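Local coordinates for putative uncharacterized protein (Toxoplasma gondii, PDB 4FBD) that is of unknown function and belongs to DUF3228, a family of conserved but uncharacterised proteins, at residues A[35-41]-A[179-184]; A[89-95]-A[150-156]; A[106-112]-A[135-140]. One frame throughout, in Å; residues are numbered along the deposited sequence.

From the N terminus, residues 35-41 come first and wait until 179-184 to close contact 1, the outermost loop of the three. Within that loop, 89-95 pairs with 150-156 in contact 2, and within contact 2 in turn 106-112 meets 135-140 in contact 3, so the three closures nest and none crosses another. Contacts 1 and 2 are adjoining parts of one five-stranded mixed sheet, strands 181-189 and 149-156 being neighbours, and their centres are about 9 Å apart. Contact 3 belongs to the separate four-stranded sheet, on the opposite side of the chain's centre and about 29 Å, centre to centre, from contact 2.

Contact 1 of 3, residues A[35-41]-A[179-184]; sequences DLPLGLD and PAWSII
G39 and W181 start a short parallel strand pairing: G39 N gives its hydrogen to W181 O at 2.9 Å. The next rung runs the other way, I183 N to G39 O at 2.9 Å. S182 CA also leans on that oxygen as a CH donor. The last bond, D41 N to I183 O, is weak, 3.2 Å with 133° at the hydrogen. Ahead of the strand a water takes over: it accepts from W181 N at 2.8 Å and donates to P37 O at 2.9 Å, bridging the two chains just before they pair directly; the peptide bond before P37 is cis.

Side chains close around this backbone. The ring of P179 lies against bare G39, its CG 3.6 Å from G39 CA. L40 holds CG anti to the backbone N (chi1 177°), with chi2 of 63° turning CD1 toward I183, where it lies 3.4 Å from I183 CB, a tight fit. L38 CD2 meets the CB of W181.

L38 N is answered by N71 OD1 of helix 63-76, the helix that packs on L38 and L40. Helix 157-166 takes the S182 face, with I160 touching S182, D41 and I184. Strand 39-40 is the outermost of the sheet within this chain, while 181-184 bonds on its far edge to Y155 and I153 of strand 149-156.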
loop_
_atom_site.group_PDB
_atom_site.type_symbol
_atom_site.label_atom_id
_atom_site.label_comp_id
_atom_site.label_asym_id
_atom_site.label_seq_id
_atom_site.Cartn_x
_atom_site.Cartn_y
_atom_site.Cartn_z
ATOM N N ASP A 35 -37.772 -19.002 5.441
ATOM C CA ASP A 35 -36.424 -18.744 4.937
ATOM C C ASP A 35 -35.374 -19.219 5.979
ATOM O O ASP A 35 -34.308 -18.609 6.151
ATOM C CB ASP A 35 -36.269 -17.253 4.583
ATOM C CG ASP A 35 -37.289 -16.786 3.520
ATOM O OD1 ASP A 35 -38.207 -17.571 3.173
ATOM O OD2 ASP A 35 -37.178 -15.638 3.036
ATOM N N LEU A 36 -35.722 -20.300 6.682
ATOM C CA LEU A 36 -34.866 -20.955 7.669
ATOM C C LEU A 36 -35.214 -22.439 7.673
ATOM O O LEU A 36 -36.341 -22.812 7.396
ATOM C CB LEU A 36 -35.038 -20.370 9.075
ATOM C CG LEU A 36 -34.494 -18.964 9.354
ATOM C CD1 LEU A 36 -34.820 -18.536 10.766
ATOM C CD2 LEU A 36 -32.996 -18.886 9.126
ATOM N N PRO A 37 -34.261 -23.299 8.011
ATOM C CA PRO A 37 -32.895 -23.024 8.417
ATOM C C PRO A 37 -31.975 -22.603 7.279
ATOM O O PRO A 37 -32.343 -22.674 6.106
ATOM C CB PRO A 37 -32.427 -24.376 8.937
ATOM C CG PRO A 37 -33.173 -25.361 8.089
ATOM C CD PRO A 37 -34.502 -24.743 7.826
ATOM N N LEU A 38 -30.787 -22.158 7.656
ATOM C CA LEU A 38 -29.765 -21.791 6.708
ATOM C C LEU A 38 -29.112 -23.048 6.189
ATOM O O LEU A 38 -29.016 -24.061 6.908
ATOM C CB LEU A 38 -28.677 -20.978 7.393
ATOM C CG LEU A 38 -29.070 -19.651 8.009
ATOM C CD1 LEU A 38 -27.870 -19.137 8.752
ATOM C CD2 LEU A 38 -29.569 -18.657 6.995
ATOM N N GLY A 39 -28.635 -22.986 4.958
ATOM C CA GLY A 39 -27.921 -24.104 4.366
ATOM C C GLY A 39 -26.436 -23.819 4.355
ATOM O O GLY A 39 -25.969 -22.817 4.898
ATOM N N LEU A 40 -25.688 -24.687 3.716
ATOM C CA LEU A 40 -24.264 -24.522 3.609
ATOM C C LEU A 40 -23.795 -25.127 2.313
ATOM O O LEU A 40 -23.722 -26.336 2.205
ATOM C CB LEU A 40 -23.567 -25.209 4.782
ATOM C CG LEU A 40 -22.029 -25.193 4.778
ATOM C CD1 LEU A 40 -21.500 -23.797 4.872
ATOM C CD2 LEU A 40 -21.491 -26.013 5.934
ATOM N N ASP A 41 -23.495 -24.290 1.326
ATOM C CA ASP A 41 -23.002 -24.775 0.039
ATOM C C ASP A 41 -21.563 -25.285 0.217
ATOM O O ASP A 41 -20.618 -24.479 0.292
ATOM C CB ASP A 41 -23.033 -23.666 -1.017
ATOM C CG ASP A 41 -22.387 -24.093 -2.330
ATOM O OD1 ASP A 41 -22.546 -25.285 -2.710
ATOM O OD2 ASP A 41 -21.720 -23.234 -2.973
ATOM N N PRO A 179 -32.377 -24.524 0.767
ATOM C CA PRO A 179 -32.525 -23.381 1.667
ATOM C C PRO A 179 -32.507 -22.028 0.920
ATOM O O PRO A 179 -31.845 -21.894 -0.128
ATOM C CB PRO A 179 -31.304 -23.501 2.589
ATOM C CG PRO A 179 -30.898 -24.958 2.543
ATOM C CD PRO A 179 -31.320 -25.465 1.194
ATOM N N ALA A 180 -33.222 -21.038 1.452
ATOM C CA ALA A 180 -33.271 -19.721 0.819
ATOM C C ALA A 180 -31.898 -19.052 0.886
ATOM O O ALA A 180 -31.456 -18.428 -0.064
ATOM C CB ALA A 180 -34.341 -18.852 1.463
ATOM N N TRP A 181 -31.217 -19.237 2.010
ATOM C CA TRP A 181 -29.896 -18.671 2.220
ATOM C C TRP A 181 -28.928 -19.750 2.545
ATOM O O TRP A 181 -29.231 -20.614 3.347
ATOM C CB TRP A 181 -29.927 -17.701 3.404
ATOM C CG TRP A 181 -30.772 -16.539 3.117
ATOM C CD1 TRP A 181 -32.066 -16.362 3.477
ATOM C CD2 TRP A 181 -30.404 -15.396 2.344
ATOM N NE1 TRP A 181 -32.527 -15.162 3.001
ATOM C CE2 TRP A 181 -31.525 -14.550 2.296
ATOM C CE3 TRP A 181 -29.232 -15.006 1.692
ATOM C CZ2 TRP A 181 -31.517 -13.333 1.616
ATOM C CZ3 TRP A 181 -29.214 -13.786 1.026
ATOM C CH2 TRP A 181 -30.350 -12.965 0.996
ATOM N N SER A 182 -27.745 -19.703 1.947
ATOM C CA SER A 182 -26.725 -20.684 2.277
ATOM C C SER A 182 -25.402 -20.023 2.573
ATOM O O SER A 182 -25.017 -19.062 1.929
ATOM C CB SER A 182 -26.554 -21.745 1.177
ATOM O OG SER A 182 -27.659 -22.631 1.172
ATOM N N ILE A 183 -24.705 -20.583 3.543
ATOM C CA ILE A 183 -23.396 -20.097 3.939
ATOM C C ILE A 183 -22.381 -20.451 2.834
ATOM O O ILE A 183 -22.230 -21.622 2.478
ATOM C CB ILE A 183 -22.974 -20.763 5.258
ATOM C CG1 ILE A 183 -23.961 -20.363 6.373
ATOM C CG2 ILE A 183 -21.493 -20.436 5.590
ATOM C CD1 ILE A 183 -23.841 -21.196 7.609
ATOM N N ILE A 184 -21.724 -19.432 2.284
ATOM C CA ILE A 184 -20.712 -19.616 1.250
ATOM C C ILE A 184 -19.299 -19.229 1.759
ATOM O O ILE A 184 -18.288 -19.611 1.174
ATOM C CB ILE A 184 -21.080 -18.868 -0.058
ATOM C CG1 ILE A 184 -21.259 -17.372 0.163
ATOM C CG2 ILE A 184 -22.347 -19.439 -0.689
ATOM C CD1 ILE A 184 -19.986 -16.608 0.277
HETATM O O HOH W 1 -32.256 -20.464 4.260
#

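Contact 2 of 3, residues A[89-95]-A[150-156]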
loop_
_atom_site.group_PDB
_atom_site.type_symbol
_atom_site.label_atom_id
_atom_site.label_comp_id
_atom_site.label_asym_id
_atom_site.label_seq_id
_atom_site.Cartn_x
_atom_site.Cartn_y
_atom_site.Cartn_z
ATOM N N PHE A 89 -28.556 -9.973 -2.802
ATOM C CA PHE A 89 -28.246 -11.415 -2.784
ATOM C C PHE A 89 -27.177 -11.832 -1.769
ATOM O O PHE A 89 -26.874 -13.029 -1.638
ATOM C CB PHE A 89 -27.899 -11.954 -4.180
ATOM C CG PHE A 89 -26.606 -11.421 -4.777
ATOM C CD1 PHE A 89 -25.374 -11.971 -4.428
ATOM C CD2 PHE A 89 -26.635 -10.441 -5.768
ATOM C CE1 PHE A 89 -24.187 -11.504 -5.012
ATOM C CE2 PHE A 89 -25.456 -9.977 -6.354
ATOM C CZ PHE A 89 -24.231 -10.511 -5.972
ATOM N N CYS A 90 -26.604 -10.859 -1.067
ATOM C CA CYS A 90 -25.632 -11.158 -0.040
ATOM C C CYS A 90 -26.176 -10.701 1.300
ATOM O O CYS A 90 -26.859 -9.692 1.400
ATOM C CB CYS A 90 -24.292 -10.466 -0.297
ATOM S SG CYS A 90 -23.081 -10.936 0.953
ATOM N N ARG A 91 -25.855 -11.449 2.339
ATOM C CA ARG A 91 -26.286 -11.114 3.683
ATOM C C ARG A 91 -25.342 -11.750 4.623
ATOM O O ARG A 91 -24.684 -12.670 4.245
ATOM C CB ARG A 91 -27.703 -11.607 3.919
ATOM C CG ARG A 91 -28.048 -11.833 5.355
ATOM C CD ARG A 91 -29.417 -11.530 5.572
ATOM N NE ARG A 91 -29.676 -10.080 5.490
ATOM C CZ ARG A 91 -30.905 -9.561 5.430
ATOM N NH1 ARG A 91 -31.978 -10.367 5.418
ATOM N NH2 ARG A 91 -31.076 -8.243 5.368
ATOM N N HIS A 92 -25.234 -11.257 5.849
ATOM C CA HIS A 92 -24.336 -11.906 6.781
ATOM C C HIS A 92 -24.727 -11.739 8.241
ATOM O O HIS A 92 -25.453 -10.830 8.589
ATOM C CB HIS A 92 -22.907 -11.423 6.521
ATOM C CG HIS A 92 -22.682 -9.987 6.848
ATOM N ND1 HIS A 92 -21.917 -9.586 7.926
ATOM C CD2 HIS A 92 -23.142 -8.854 6.268
ATOM C CE1 HIS A 92 -21.892 -8.267 7.975
ATOM N NE2 HIS A 92 -22.630 -7.798 6.985
ATOM N N LEU A 93 -24.266 -12.652 9.081
ATOM C CA LEU A 93 -24.527 -12.561 10.504
ATOM C C LEU A 93 -23.302 -13.004 11.296
ATOM O O LEU A 93 -22.471 -13.764 10.797
ATOM C CB LEU A 93 -25.704 -13.432 10.932
ATOM C CG LEU A 93 -25.565 -14.913 10.614
ATOM C CD1 LEU A 93 -26.464 -15.777 11.511
ATOM C CD2 LEU A 93 -25.846 -15.136 9.112
ATOM N N TYR A 94 -23.234 -12.532 12.534
ATOM C CA TYR A 94 -22.175 -12.861 13.472
ATOM C C TYR A 94 -22.706 -13.780 14.512
ATOM O O TYR A 94 -23.758 -13.529 15.040
ATOM C CB TYR A 94 -21.686 -11.600 14.178
ATOM C CG TYR A 94 -21.133 -10.661 13.196
ATOM C CD1 TYR A 94 -19.866 -10.864 12.681
ATOM C CD2 TYR A 94 -21.879 -9.614 12.715
ATOM C CE1 TYR A 94 -19.353 -10.037 11.734
ATOM C CE2 TYR A 94 -21.355 -8.754 11.776
ATOM C CZ TYR A 94 -20.085 -8.987 11.294
ATOM O OH TYR A 94 -19.556 -8.206 10.334
ATOM N N ILE A 95 -21.999 -14.870 14.772
ATOM C CA ILE A 95 -22.375 -15.809 15.795
ATOM C C ILE A 95 -21.107 -16.119 16.642
ATOM O O ILE A 95 -19.962 -15.871 16.198
ATOM C CB ILE A 95 -22.914 -17.128 15.190
ATOM C CG1 ILE A 95 -21.792 -17.897 14.477
ATOM C CG2 ILE A 95 -24.076 -16.866 14.200
ATOM C CD1 ILE A 95 -22.214 -19.298 13.958
ATOM N N LEU A 150 -17.717 -15.530 14.301
ATOM C CA LEU A 150 -17.691 -15.994 12.937
ATOM C C LEU A 150 -18.643 -15.086 12.159
ATOM O O LEU A 150 -19.800 -14.902 12.564
ATOM C CB LEU A 150 -18.167 -17.443 12.821
ATOM C CG LEU A 150 -17.337 -18.461 13.597
ATOM C CD1 LEU A 150 -17.987 -19.812 13.538
ATOM C CD2 LEU A 150 -15.885 -18.479 13.076
ATOM N N ASP A 151 -18.144 -14.481 11.084
ATOM C CA ASP A 151 -18.956 -13.668 10.212
ATOM C C ASP A 151 -19.378 -14.703 9.188
ATOM O O ASP A 151 -18.527 -15.251 8.467
ATOM C CB ASP A 151 -18.124 -12.555 9.582
ATOM C CG ASP A 151 -18.965 -11.500 8.854
ATOM O OD1 ASP A 151 -20.209 -11.629 8.806
ATOM O OD2 ASP A 151 -18.356 -10.510 8.342
ATOM N N LEU A 152 -20.664 -15.040 9.177
ATOM C CA LEU A 152 -21.190 -16.014 8.232
ATOM C C LEU A 152 -21.732 -15.250 7.051
ATOM O O LEU A 152 -22.634 -14.406 7.205
ATOM C CB LEU A 152 -22.290 -16.841 8.855
ATOM C CG LEU A 152 -21.935 -17.636 10.111
ATOM C CD1 LEU A 152 -23.203 -18.374 10.647
ATOM C CD2 LEU A 152 -20.780 -18.578 9.827
ATOM N N ILE A 153 -21.182 -15.511 5.871
ATOM C CA ILE A 153 -21.635 -14.790 4.687
ATOM C C ILE A 153 -22.614 -15.672 3.970
ATOM O O ILE A 153 -22.306 -16.831 3.698
ATOM C CB ILE A 153 -20.494 -14.450 3.735
ATOM C CG1 ILE A 153 -19.313 -13.833 4.494
ATOM C CG2 ILE A 153 -21.000 -13.507 2.643
ATOM C CD1 ILE A 153 -19.673 -12.564 5.215
ATOM N N LEU A 154 -23.786 -15.124 3.660
ATOM C CA LEU A 154 -24.849 -15.864 2.994
ATOM C C LEU A 154 -25.115 -15.397 1.569
ATOM O O LEU A 154 -24.935 -14.236 1.244
ATOM C CB LEU A 154 -26.150 -15.701 3.783
ATOM C CG LEU A 154 -26.093 -16.123 5.255
ATOM C CD1 LEU A 154 -27.417 -15.887 5.933
ATOM C CD2 LEU A 154 -25.673 -17.575 5.416
ATOM N N TYR A 155 -25.527 -16.330 0.719
ATOM C CA TYR A 155 -25.931 -16.041 -0.662
ATOM C C TYR A 155 -27.283 -16.646 -0.843
ATOM O O TYR A 155 -27.579 -17.675 -0.241
ATOM C CB TYR A 155 -24.941 -16.599 -1.699
ATOM C CG TYR A 155 -23.896 -15.592 -2.161
ATOM C CD1 TYR A 155 -23.022 -14.994 -1.259
ATOM C CD2 TYR A 155 -23.780 -15.253 -3.510
ATOM C CE1 TYR A 155 -22.065 -14.076 -1.683
ATOM C CE2 TYR A 155 -22.833 -14.341 -3.946
ATOM C CZ TYR A 155 -21.979 -13.752 -3.025
ATOM O OH TYR A 155 -21.038 -12.849 -3.446
ATOM N N SER A 156 -28.118 -16.000 -1.649
ATOM C CA SER A 156 -29.436 -16.523 -1.931
ATOM C C SER A 156 -29.288 -17.843 -2.671
ATOM O O SER A 156 -28.212 -18.161 -3.175
ATOM C CB SER A 156 -30.242 -15.558 -2.808
ATOM O OG SER A 156 -29.638 -15.405 -4.082
#
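L93 and L152 form one of three hydrogen-bonded pairs in this regular antiparallel pairing; R91-L154 and I95-L150 are the others, alternating with the non-hydrogen-bonded pairs C90-Y155, H92-I153 and Y94-D151. The backbones are closely joined, L152 N to L93 O measuring 2.7 Å.

On the leucine-rich face the bumps interlock along the diagonal. L93, with CG wedged between its backbone N and carbonyl carbon (chi1 58°), throws CD2 across to L154 CD1 at 3.6 Å. I95, two residues on, does the same: its CD1 meets L152 CD1 at 3.6 Å, the two side chains crossing at about a right angle. Both branches reach past their own cross-strand partners, L152 and L150, to the next leucine along, while R91 CG brushes L154 CD1 before its chain bends away.

The other face carries flat groups. D151 puts OD1 over one face of the Y94 ring, with CG 3.3 Å from Y94 CE1 and the planes 29° apart. I153 splits its reach, CG2 going to C90 SG at 3.7 Å and CD1 to the CB of H92. At the end the rings of F89 and Y155 lie side by side but tilted; F89 O sits over the Y155 ring, though F89 is poorly ordered.

Chemically, one face is largely apolar, R91 excepted, and continues onto F82 and V186, while the other buries a polar pair. H92 ND1 donates to the syn lone pair of D151 OD1 at 2.8 Å, which places the proton on ND1; with OD1 tilted 17° from the imidazole plane, the bond helps to fix the ring's rotation.

Contact 3 of 3, residues A[106-112]-A[135-140]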
loop_
_atom_site.group_PDB
_atom_site.type_symbol
_atom_site.label_atom_id
_atom_site.label_comp_id
_atom_site.label_asym_id
_atom_site.label_seq_id
_atom_site.Cartn_x
_atom_site.Cartn_y
_atom_site.Cartn_z
ATOM N N LEU A 106 -3.465 -10.419 13.188
ATOM C CA LEU A 106 -3.121 -10.110 14.571
ATOM C C LEU A 106 -2.915 -8.611 14.756
ATOM O O LEU A 106 -2.601 -7.901 13.798
ATOM C CB LEU A 106 -1.821 -10.818 14.987
ATOM C CG LEU A 106 -1.853 -12.339 15.133
ATOM C CD1 LEU A 106 -0.466 -12.916 15.007
ATOM C CD2 LEU A 106 -2.507 -12.756 16.450
ATOM N N PRO A 107 -3.082 -8.138 15.992
ATOM C CA PRO A 107 -2.857 -6.744 16.305
ATOM C C PRO A 107 -1.369 -6.439 16.321
ATOM O O PRO A 107 -0.554 -7.299 16.679
ATOM C CB PRO A 107 -3.447 -6.557 17.717
ATOM C CG PRO A 107 -3.770 -7.924 18.242
ATOM C CD PRO A 107 -3.753 -8.885 17.086
ATOM N N ILE A 108 -1.019 -5.237 15.907
ATOM C CA ILE A 108 0.371 -4.828 15.922
ATOM C C ILE A 108 0.556 -4.092 17.220
ATOM O O ILE A 108 -0.157 -3.136 17.457
ATOM C CB ILE A 108 0.677 -3.901 14.743
ATOM C CG1 ILE A 108 0.434 -4.643 13.426
ATOM C CG2 ILE A 108 2.119 -3.468 14.786
ATOM C CD1 ILE A 108 0.222 -3.719 12.247
ATOM N N THR A 109 1.464 -4.552 18.074
ATOM C CA THR A 109 1.736 -3.880 19.350
ATOM C C THR A 109 3.181 -3.392 19.387
ATOM O O THR A 109 3.963 -3.692 18.494
ATOM C CB THR A 109 1.585 -4.823 20.504
ATOM O OG1 THR A 109 2.588 -5.832 20.395
ATOM C CG2 THR A 109 0.184 -5.485 20.510
ATOM N N ALA A 110 3.544 -2.648 20.434
ATOM C CA ALA A 110 4.917 -2.169 20.557
ATOM C C ALA A 110 5.868 -3.366 20.722
ATOM O O ALA A 110 7.002 -3.309 20.286
ATOM C CB ALA A 110 5.081 -1.174 21.743
ATOM N N ASP A 111 5.393 -4.448 21.332
ATOM C CA ASP A 111 6.231 -5.601 21.543
ATOM C C ASP A 111 6.386 -6.515 20.334
ATOM O O ASP A 111 7.395 -7.227 20.245
ATOM C CB ASP A 111 5.731 -6.415 22.752
ATOM C CG ASP A 111 6.009 -5.709 24.091
ATOM O OD1 ASP A 111 6.570 -4.583 24.084
ATOM O OD2 ASP A 111 5.664 -6.269 25.146
ATOM N N ASN A 112 5.435 -6.514 19.397
ATOM C CA ASN A 112 5.575 -7.396 18.240
ATOM C C ASN A 112 5.842 -6.715 16.899
ATOM O O ASN A 112 6.070 -7.380 15.916
ATOM C CB ASN A 112 4.364 -8.285 18.115
ATOM C CG ASN A 112 3.148 -7.551 17.665
ATOM O OD1 ASN A 112 3.227 -6.427 17.173
ATOM N ND2 ASN A 112 2.009 -8.183 17.813
ATOM N N PHE A 135 2.758 -10.892 9.653
ATOM C CA PHE A 135 3.455 -11.578 10.744
ATOM C C PHE A 135 3.676 -12.993 10.247
ATOM O O PHE A 135 2.740 -13.665 9.817
ATOM C CB PHE A 135 2.614 -11.694 12.013
ATOM C CG PHE A 135 2.493 -10.437 12.779
ATOM C CD1 PHE A 135 3.564 -9.929 13.441
ATOM C CD2 PHE A 135 1.280 -9.796 12.895
ATOM C CE1 PHE A 135 3.465 -8.753 14.181
ATOM C CE2 PHE A 135 1.166 -8.651 13.637
ATOM C CZ PHE A 135 2.262 -8.116 14.278
ATOM N N PRO A 136 4.909 -13.462 10.322
ATOM C CA PRO A 136 5.180 -14.815 9.916
ATOM C C PRO A 136 4.728 -15.806 10.970
ATOM O O PRO A 136 4.430 -15.419 12.104
ATOM C CB PRO A 136 6.693 -14.852 9.732
ATOM C CG PRO A 136 7.221 -13.585 10.220
ATOM C CD PRO A 136 6.116 -12.663 10.557
ATOM N N MET A 137 4.686 -17.081 10.590
ATOM C CA MET A 137 4.223 -18.136 11.487
ATOM C C MET A 137 5.110 -18.375 12.702
ATOM O O MET A 137 4.609 -18.810 13.743
ATOM C CB MET A 137 4.017 -19.438 10.714
ATOM C CG MET A 137 2.856 -19.358 9.733
ATOM S SD MET A 137 1.309 -18.993 10.571
ATOM C CE MET A 137 1.061 -20.515 11.480
ATOM N N SER A 138 6.404 -18.073 12.594
ATOM C CA SER A 138 7.306 -18.252 13.729
ATOM C C SER A 138 6.797 -17.459 14.932
ATOM O O SER A 138 7.045 -17.839 16.084
ATOM C CB SER A 138 8.745 -17.859 13.374
ATOM O OG SER A 138 8.801 -16.526 12.915
ATOM N N TYR A 139 6.117 -16.340 14.683
ATOM C CA TYR A 139 5.479 -15.604 15.791
ATOM C C TYR A 139 3.997 -16.008 15.928
ATOM O O TYR A 139 3.543 -16.384 16.994
ATOM C CB TYR A 139 5.575 -14.102 15.596
ATOM C CG TYR A 139 4.624 -13.327 16.465
ATOM C CD1 TYR A 139 4.810 -13.234 17.840
ATOM C CD2 TYR A 139 3.581 -12.621 15.908
ATOM C CE1 TYR A 139 3.933 -12.484 18.650
ATOM C CE2 TYR A 139 2.729 -11.875 16.692
ATOM C CZ TYR A 139 2.914 -11.807 18.060
ATOM O OH TYR A 139 2.047 -11.051 18.808
ATOM N N ALA A 140 3.274 -15.967 14.813
ATOM C CA ALA A 140 1.846 -16.242 14.795
ATOM C C ALA A 140 1.450 -17.564 15.419
ATOM O O ALA A 140 0.450 -17.634 16.121
ATOM C CB ALA A 140 1.325 -16.142 13.388
#
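L106 sets its CB obliquely beside the rim of F135, 3.9 Å from CD2, at the end of an edge strand in the four-stranded sheet, where the chain turns out into a loop whose tip is an ST motif at T109. The branch goes further: L106 CD1 reaches the helix 137-140, lying 3.8 Å from Y139 CE2 and touching the CB of A140. The backbone of L106 itself pairs with A233 of strand 232-235, and the carbonyl oxygen of L106 lies at the F135 ring edge, in its plane.

P107 contributes mainly its carbonyl oxygen, which takes an N-H of N112 further along. I108 follows, its CG1 coming obliquely to F135 CZ at 4.0 Å, while also packing on L242 of the second subunit. T109 turns the chain. Its OG1 accepts from N112 N at 3.1 Å, the bond that defines the motif, and a weak one from D111 N. Its own N donates to N112 OD1 at 2.7 Å, from above the plane of the amide carbonyl.

N112 brings the loop back onto the aromatics. Its CG sits in the hindered rotamer between the backbone N and the carbonyl carbon (chi1 72°), which brings the amide beside the CZ-CE1 rim of F135, amide and ring planes 57° apart. N112 O lies at the ring edge, 3.4 Å from F135 CE1. Y139 CE2 lies over one face of the same ring, offset toward the rim, and A233 and L116 also pack on F135.

Both hydrogens of the N112 amide are spent: ND2 gives one to P107 O at 2.9 Å and the other to Y139 OH at 3.0 Å, each acceptor lying within 8° of the amide plane.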